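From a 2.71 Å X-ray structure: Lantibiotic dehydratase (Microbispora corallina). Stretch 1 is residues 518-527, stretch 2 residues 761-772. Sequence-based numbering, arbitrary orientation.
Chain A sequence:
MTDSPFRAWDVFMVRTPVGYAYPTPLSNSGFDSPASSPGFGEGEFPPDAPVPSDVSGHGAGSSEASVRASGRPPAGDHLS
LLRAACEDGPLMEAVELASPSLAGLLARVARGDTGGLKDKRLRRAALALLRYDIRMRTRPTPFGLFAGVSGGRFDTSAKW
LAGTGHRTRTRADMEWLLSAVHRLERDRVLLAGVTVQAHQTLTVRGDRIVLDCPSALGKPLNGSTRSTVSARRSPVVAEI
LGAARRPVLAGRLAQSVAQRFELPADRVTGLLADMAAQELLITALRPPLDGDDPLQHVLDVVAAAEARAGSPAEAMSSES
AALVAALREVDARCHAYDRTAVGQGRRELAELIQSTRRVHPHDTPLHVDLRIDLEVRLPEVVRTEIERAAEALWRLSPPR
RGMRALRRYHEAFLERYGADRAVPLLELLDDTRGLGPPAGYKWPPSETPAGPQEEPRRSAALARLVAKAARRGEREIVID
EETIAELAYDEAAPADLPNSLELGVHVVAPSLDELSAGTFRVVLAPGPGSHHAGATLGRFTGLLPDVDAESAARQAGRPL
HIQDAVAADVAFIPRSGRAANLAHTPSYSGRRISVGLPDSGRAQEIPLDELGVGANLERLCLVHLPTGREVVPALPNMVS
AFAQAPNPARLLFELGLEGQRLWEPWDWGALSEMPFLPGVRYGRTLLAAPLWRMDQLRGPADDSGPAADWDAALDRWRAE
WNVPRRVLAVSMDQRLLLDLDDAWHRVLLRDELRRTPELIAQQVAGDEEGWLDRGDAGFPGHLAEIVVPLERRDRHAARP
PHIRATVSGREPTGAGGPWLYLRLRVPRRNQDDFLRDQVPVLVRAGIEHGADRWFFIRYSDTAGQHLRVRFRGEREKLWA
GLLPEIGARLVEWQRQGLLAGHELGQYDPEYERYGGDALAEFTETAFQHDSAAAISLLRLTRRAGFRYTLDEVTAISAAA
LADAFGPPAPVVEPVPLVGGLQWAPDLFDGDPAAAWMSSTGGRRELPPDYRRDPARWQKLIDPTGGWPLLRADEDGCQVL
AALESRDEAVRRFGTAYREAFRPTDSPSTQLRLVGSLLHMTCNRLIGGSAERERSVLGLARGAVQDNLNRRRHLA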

ATOM      1  N   GLY A 518     -39.483 -26.974  16.945  1.00 44.06           N
ATOM      2  CA  GLY A 518     -38.567 -26.588  15.887  1.00 43.47           C
ATOM      3  C   GLY A 518     -38.983 -25.392  15.060  1.00 45.41           C
ATOM      4  O   GLY A 518     -38.338 -25.048  14.060  1.00 43.40           O
ATOM      5  N   THR A 519     -40.063 -24.746  15.477  1.00 48.59           N
ATOM      6  CA  THR A 519     -40.467 -23.500  14.838  1.00 50.40           C
ATOM      7  C   THR A 519     -39.866 -22.343  15.632  1.00 46.05           C
ATOM      8  O   THR A 519     -40.442 -21.837  16.605  1.00 38.20           O
ATOM      9  CB  THR A 519     -42.004 -23.404  14.656  1.00 50.94           C
ATOM     10  OG1 THR A 519     -42.381 -24.220  13.534  1.00 55.12           O
ATOM     11  CG2 THR A 519     -42.451 -21.961  14.375  1.00 38.75           C
ATOM     12  N   PHE A 520     -38.652 -21.983  15.220  1.00 49.59           N
ATOM     13  CA  PHE A 520     -37.886 -20.922  15.857  1.00 40.10           C
ATOM     14  C   PHE A 520     -36.843 -20.390  14.890  1.00 38.01           C
ATOM     15  O   PHE A 520     -36.565 -20.987  13.841  1.00 35.76           O
ATOM     16  CB  PHE A 520     -37.191 -21.414  17.129  1.00 30.30           C
ATOM     17  CG  PHE A 520     -36.076 -22.375  16.868  1.00 36.12           C
ATOM     18  CD1 PHE A 520     -34.770 -21.929  16.761  1.00 33.74           C
ATOM     19  CD2 PHE A 520     -36.328 -23.722  16.712  1.00 37.83           C
ATOM     20  CE1 PHE A 520     -33.755 -22.807  16.502  1.00 31.80           C
ATOM     21  CE2 PHE A 520     -35.307 -24.606  16.463  1.00 34.97           C
ATOM     22  CZ  PHE A 520     -34.020 -24.148  16.355  1.00 37.04           C
ATOM     23  N   ARG A 521     -36.270 -19.254  15.256  1.00 35.11           N
ATOM     24  CA  ARG A 521     -35.165 -18.692  14.515  1.00 32.69           C
ATOM     25  C   ARG A 521     -34.021 -18.438  15.486  1.00 28.78           C
ATOM     26  O   ARG A 521     -34.257 -18.009  16.613  1.00 30.71           O
ATOM     27  CB  ARG A 521     -35.599 -17.389  13.834  1.00 32.02           C
ATOM     28  CG  ARG A 521     -35.659 -17.468  12.309  1.00 28.10           C
ATOM     29  CD  ARG A 521     -36.562 -18.579  11.865  1.00 37.71           C
ATOM     30  NE  ARG A 521     -36.979 -18.457  10.473  1.00 46.88           N
ATOM     31  CZ  ARG A 521     -37.729 -19.358   9.845  1.00 44.79           C
ATOM     32  NH1 ARG A 521     -38.144 -20.431  10.495  1.00 42.49           N
ATOM     33  NH2 ARG A 521     -38.081 -19.183   8.579  1.00 47.63           N
ATOM     34  N   VAL A 522     -32.791 -18.733  15.075  1.00 30.43           N
ATOM     35  CA  VAL A 522     -31.620 -18.230  15.815  1.00 32.30           C
ATOM     36  C   VAL A 522     -31.007 -17.029  15.083  1.00 27.18           C
ATOM     37  O   VAL A 522     -30.628 -17.132  13.908  1.00 23.95           O
ATOM     38  CB  VAL A 522     -30.521 -19.279  15.964  1.00 30.51           C
ATOM     39  CG1 VAL A 522     -29.346 -18.688  16.762  1.00 25.40           C
ATOM     40  CG2 VAL A 522     -31.060 -20.506  16.637  1.00 20.98           C
ATOM     41  N   VAL A 523     -30.923 -15.893  15.757  1.00 22.69           N
ATOM     42  CA  VAL A 523     -30.398 -14.696  15.110  1.00 24.04           C
ATOM     43  C   VAL A 523     -29.043 -14.307  15.734  1.00 30.69           C
ATOM     44  O   VAL A 523     -28.971 -14.015  16.935  1.00 29.74           O
ATOM     45  CB  VAL A 523     -31.407 -13.543  15.209  1.00 23.77           C
ATOM     46  CG1 VAL A 523     -30.843 -12.252  14.601  1.00 29.81           C
ATOM     47  CG2 VAL A 523     -32.688 -13.935  14.519  1.00 23.26           C
ATOM     48  N   LEU A 524     -27.966 -14.358  14.944  1.00 24.48           N
ATOM     49  CA  LEU A 524     -26.646 -13.981  15.461  1.00 29.75           C
ATOM     50  C   LEU A 524     -26.676 -12.521  15.861  1.00 26.03           C
ATOM     51  O   LEU A 524     -27.012 -11.667  15.056  1.00 36.13           O
ATOM     52  CB  LEU A 524     -25.556 -14.208  14.421  1.00 26.79           C
ATOM     53  CG  LEU A 524     -24.896 -15.586  14.386  1.00 24.46           C
ATOM     54  CD1 LEU A 524     -25.890 -16.703  14.692  1.00 21.25           C
ATOM     55  CD2 LEU A 524     -24.288 -15.817  13.013  1.00 22.71           C
ATOM     56  N   ALA A 525     -26.335 -12.243  17.111  1.00 30.46           N
ATOM     57  CA  ALA A 525     -26.537 -10.918  17.678  1.00 33.55           C
ATOM     58  C   ALA A 525     -25.489  -9.949  17.160  1.00 44.23           C
ATOM     59  O   ALA A 525     -24.395 -10.366  16.782  1.00 41.02           O
ATOM     60  CB  ALA A 525     -26.508 -10.989  19.191  1.00 33.72           C
ATOM     61  N   PRO A 526     -25.810  -8.644  17.158  1.00 53.63           N
ATOM     62  CA  PRO A 526     -24.771  -7.655  16.837  1.00 55.75           C
ATOM     63  C   PRO A 526     -23.741  -7.566  17.966  1.00 53.54           C
ATOM     64  O   PRO A 526     -24.029  -7.918  19.107  1.00 57.43           O
ATOM     65  CB  PRO A 526     -25.558  -6.345  16.720  1.00 54.25           C
ATOM     66  CG  PRO A 526     -26.756  -6.552  17.602  1.00 53.02           C
ATOM     67  CD  PRO A 526     -27.109  -8.012  17.452  1.00 48.82           C
ATOM     68  N   GLY A 527     -22.542  -7.111  17.639  1.00 53.46           N
ATOM     69  CA  GLY A 527     -21.467  -7.019  18.607  1.00 58.06           C
ATOM     70  C   GLY A 527     -20.403  -8.040  18.249  1.00 62.65           C
ATOM     71  O   GLY A 527     -20.666  -8.932  17.435  1.00 58.92           O
TER
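Stretch 2 (761-772) AQQVAGDEEGWL

No hydrogen bond joins the two stretches, and the one ionic contact between them is not a planar pairing: R521 NH2 lies 3.5 Å from E769 OE2, but that oxygen stands well out of the guanidinium plane. E769 CD sits over one face of the group, so the salt bridge rests on charge alone, with no N-H directed at the carboxylate. The two stretches bury 340 Å², both sides summed; W771 (88 Å²) and R521 (63 Å²) have the largest areas covered.

The register shows that the chains run in opposite senses. R521 CA is nearest G766 CA at 7.3 Å, V523 CA nearest A765 CA at 6.6 Å, and P526 CA nearest Q762 CA at 9.8 Å; numbering rises on one side as it falls on the other. Although 521-524 is a strand and stretch 2 enters as one at 761, these separations and the absence of backbone bonds rule out sheet pairing here.

The backbone stays extended through A765 and changes direction at G766, whose phi/psi is 100/-21°; D767 N to V764 O, 3.1 Å, spans this bend. A type I turn from D767 to G770 follows, closed by G770 N to D767 O at 2.9 Å. Q763 NE2 also donates to E768 OE1 at 2.8 Å, tying the segment before the turn to the turn itself.

After the turn, the CA-to-CB bond of W771 (chi1 m) points toward stretch 1. Its CZ3 is 3.5 Å from R521 N, which approaches the ring edge near its plane; CH2 is 3.6 Å from F520 CA, and CZ2 is 3.8 Å from T519 CG2. The indole thus meets backbone as well as side chain. Farther along, V523 CG2 packs on A765 CB at 3.9 Å, an apolar contact, while P526 CB and Q762 NE2, 4.5 Å apart, mark a looser end.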

ATOM      1  N   ALA A 761     -30.406   0.645  10.452  1.00 28.86           N
ATOM      2  CA  ALA A 761     -31.631   0.099  11.010  1.00 25.32           C
ATOM      3  C   ALA A 761     -31.700  -1.397  10.763  1.00 26.22           C
ATOM      4  O   ALA A 761     -31.616  -1.846   9.616  1.00 23.38           O
ATOM      5  CB  ALA A 761     -32.823   0.783  10.412  1.00 24.20           C
ATOM      6  N   GLN A 762     -31.864  -2.167  11.837  1.00 24.96           N
ATOM      7  CA  GLN A 762     -32.060  -3.601  11.692  1.00 27.32           C
ATOM      8  C   GLN A 762     -33.515  -4.004  11.949  1.00 35.03           C
ATOM      9  O   GLN A 762     -34.200  -3.470  12.844  1.00 24.53           O
ATOM     10  CB  GLN A 762     -31.146  -4.367  12.638  1.00 30.53           C
ATOM     11  CG  GLN A 762     -29.810  -4.787  12.046  1.00 30.68           C
ATOM     12  CD  GLN A 762     -28.913  -5.476  13.077  1.00 39.68           C
ATOM     13  OE1 GLN A 762     -29.393  -6.086  14.046  1.00 43.46           O
ATOM     14  NE2 GLN A 762     -27.600  -5.344  12.893  1.00 37.81           N
ATOM     15  N   GLN A 763     -33.986  -4.948  11.141  1.00 33.39           N
ATOM     16  CA  GLN A 763     -35.244  -5.589  11.423  1.00 34.42           C
ATOM     17  C   GLN A 763     -35.082  -6.408  12.695  1.00 32.20           C
ATOM     18  O   GLN A 763     -34.130  -7.186  12.819  1.00 34.17           O
ATOM     19  CB  GLN A 763     -35.696  -6.470  10.266  1.00 35.48           C
ATOM     20  CG  GLN A 763     -37.068  -7.083  10.506  1.00 38.27           C
ATOM     21  CD  GLN A 763     -37.653  -7.747   9.271  1.00 42.00           C
ATOM     22  OE1 GLN A 763     -36.938  -8.396   8.489  1.00 38.50           O
ATOM     23  NE2 GLN A 763     -38.970  -7.607   9.101  1.00 37.65           N
ATOM     24  N   VAL A 764     -36.003  -6.194  13.636  1.00 30.73           N
ATOM     25  CA  VAL A 764     -36.036  -6.896  14.913  1.00 29.08           C
ATOM     26  C   VAL A 764     -36.223  -8.406  14.749  1.00 37.69           C
ATOM     27  O   VAL A 764     -37.015  -8.860  13.919  1.00 39.14           O
ATOM     28  CB  VAL A 764     -37.168  -6.352  15.770  1.00 27.62           C
ATOM     29  CG1 VAL A 764     -37.216  -7.050  17.114  1.00 33.90           C
ATOM     30  CG2 VAL A 764     -37.002  -4.863  15.946  1.00 30.79           C
ATOM     31  N   ALA A 765     -35.501  -9.177  15.557  1.00 33.70           N
ATOM     32  CA  ALA A 765     -35.546 -10.624  15.472  1.00 36.29           C
ATOM     33  C   ALA A 765     -36.971 -11.111  15.720  1.00 39.65           C
ATOM     34  O   ALA A 765     -37.558 -10.822  16.765  1.00 39.01           O
ATOM     35  CB  ALA A 765     -34.594 -11.230  16.506  1.00 35.68           C
ATOM     36  N   GLY A 766     -37.533 -11.826  14.750  1.00 38.84           N
ATOM     37  CA  GLY A 766     -38.855 -12.394  14.921  1.00 35.22           C
ATOM     38  C   GLY A 766     -39.959 -11.602  14.247  1.00 39.27           C
ATOM     39  O   GLY A 766     -41.052 -12.108  14.023  1.00 45.07           O
ATOM     40  N   ASP A 767     -39.697 -10.335  13.969  1.00 38.94           N
ATOM     41  CA  ASP A 767     -40.699  -9.475  13.355  1.00 41.94           C
ATOM     42  C   ASP A 767     -41.097  -9.965  11.964  1.00 39.51           C
ATOM     43  O   ASP A 767     -42.273  -9.945  11.613  1.00 41.51           O
ATOM     44  CB  ASP A 767     -40.182  -8.034  13.278  1.00 39.78           C
ATOM     45  CG  ASP A 767     -41.286  -7.025  13.033  1.00 40.88           C
ATOM     46  OD1 ASP A 767     -42.435  -7.273  13.450  1.00 47.05           O
ATOM     47  OD2 ASP A 767     -41.002  -5.975  12.418  1.00 44.60           O
ATOM     48  N   GLU A 768     -40.116 -10.420  11.186  1.00 45.34           N
ATOM     49  CA  GLU A 768     -40.352 -10.837   9.801  1.00 41.45           C
ATOM     50  C   GLU A 768     -41.275 -12.041   9.691  1.00 46.52           C
ATOM     51  O   GLU A 768     -41.954 -12.222   8.678  1.00 42.28           O
ATOM     52  CB  GLU A 768     -39.024 -11.106   9.087  1.00 38.29           C
ATOM     53  CG  GLU A 768     -39.144 -11.600   7.654  1.00 35.23           C
ATOM     54  CD  GLU A 768     -39.699 -10.547   6.704  1.00 40.87           C
ATOM     55  OE1 GLU A 768     -39.948  -9.407   7.147  1.00 43.53           O
ATOM     56  OE2 GLU A 768     -39.878 -10.853   5.501  1.00 41.87           O
ATOM     57  N   GLU A 769     -41.304 -12.851  10.745  1.00 47.25           N
ATOM     58  CA  GLU A 769     -42.159 -14.029  10.788  1.00 46.55           C
ATOM     59  C   GLU A 769     -43.450 -13.759  11.560  1.00 43.60           C
ATOM     60  O   GLU A 769     -44.241 -14.670  11.803  1.00 48.10           O
ATOM     61  CB  GLU A 769     -41.424 -15.217  11.420  1.00 43.60           C
ATOM     62  CG  GLU A 769     -40.144 -15.641  10.717  1.00 45.23           C
ATOM     63  CD  GLU A 769     -40.363 -16.091   9.272  1.00 58.79           C
ATOM     64  OE1 GLU A 769     -41.448 -16.639   8.958  1.00 62.77           O
ATOM     65  OE2 GLU A 769     -39.426 -15.933   8.456  1.00 60.15           O
ATOM     66  N   GLY A 770     -43.656 -12.513  11.961  1.00 35.05           N
ATOM     67  CA  GLY A 770     -44.853 -12.170  12.695  1.00 38.37           C
ATOM     68  C   GLY A 770     -44.768 -12.383  14.196  1.00 40.74           C
ATOM     69  O   GLY A 770     -45.619 -11.912  14.946  1.00 54.07           O
ATOM     70  N   TRP A 771     -43.749 -13.102  14.645  1.00 43.16           N
ATOM     71  CA  TRP A 771     -43.694 -13.594  16.025  1.00 41.03           C
ATOM     72  C   TRP A 771     -43.727 -12.532  17.136  1.00 42.86           C
ATOM     73  O   TRP A 771     -43.739 -12.868  18.317  1.00 42.69           O
ATOM     74  CB  TRP A 771     -42.489 -14.518  16.197  1.00 34.05           C
ATOM     75  CG  TRP A 771     -42.527 -15.695  15.269  1.00 40.20           C
ATOM     76  CD1 TRP A 771     -43.595 -16.122  14.529  1.00 42.90           C
ATOM     77  CD2 TRP A 771     -41.447 -16.578  14.951  1.00 38.55           C
ATOM     78  NE1 TRP A 771     -43.247 -17.221  13.785  1.00 40.65           N
ATOM     79  CE2 TRP A 771     -41.934 -17.522  14.031  1.00 37.77           C
ATOM     80  CE3 TRP A 771     -40.114 -16.660  15.356  1.00 34.09           C
ATOM     81  CZ2 TRP A 771     -41.142 -18.533  13.517  1.00 38.70           C
ATOM     82  CZ3 TRP A 771     -39.335 -17.671  14.852  1.00 37.07           C
ATOM     83  CH2 TRP A 771     -39.846 -18.593  13.942  1.00 35.84           C
ATOM     84  N   LEU A 772     -43.741 -11.256  16.775  1.00 44.64           N
ATOM     85  CA  LEU A 772     -43.761 -10.209  17.784  1.00 47.90           C
ATOM     86  C   LEU A 772     -45.158 -10.017  18.392  1.00 62.22           C
ATOM     87  O   LEU A 772     -45.809  -8.984  18.194  1.00 63.80           O
ATOM     88  CB  LEU A 772     -43.198  -8.897  17.238  1.00 51.87           C
ATOM     89  CG  LEU A 772     -41.670  -8.796  17.105  1.00 50.36           C
ATOM     90  CD1 LEU A 772     -41.263  -7.379  16.700  1.00 46.04           C
ATOM     91  CD2 LEU A 772     -40.936  -9.233  18.373  1.00 38.61           C
TER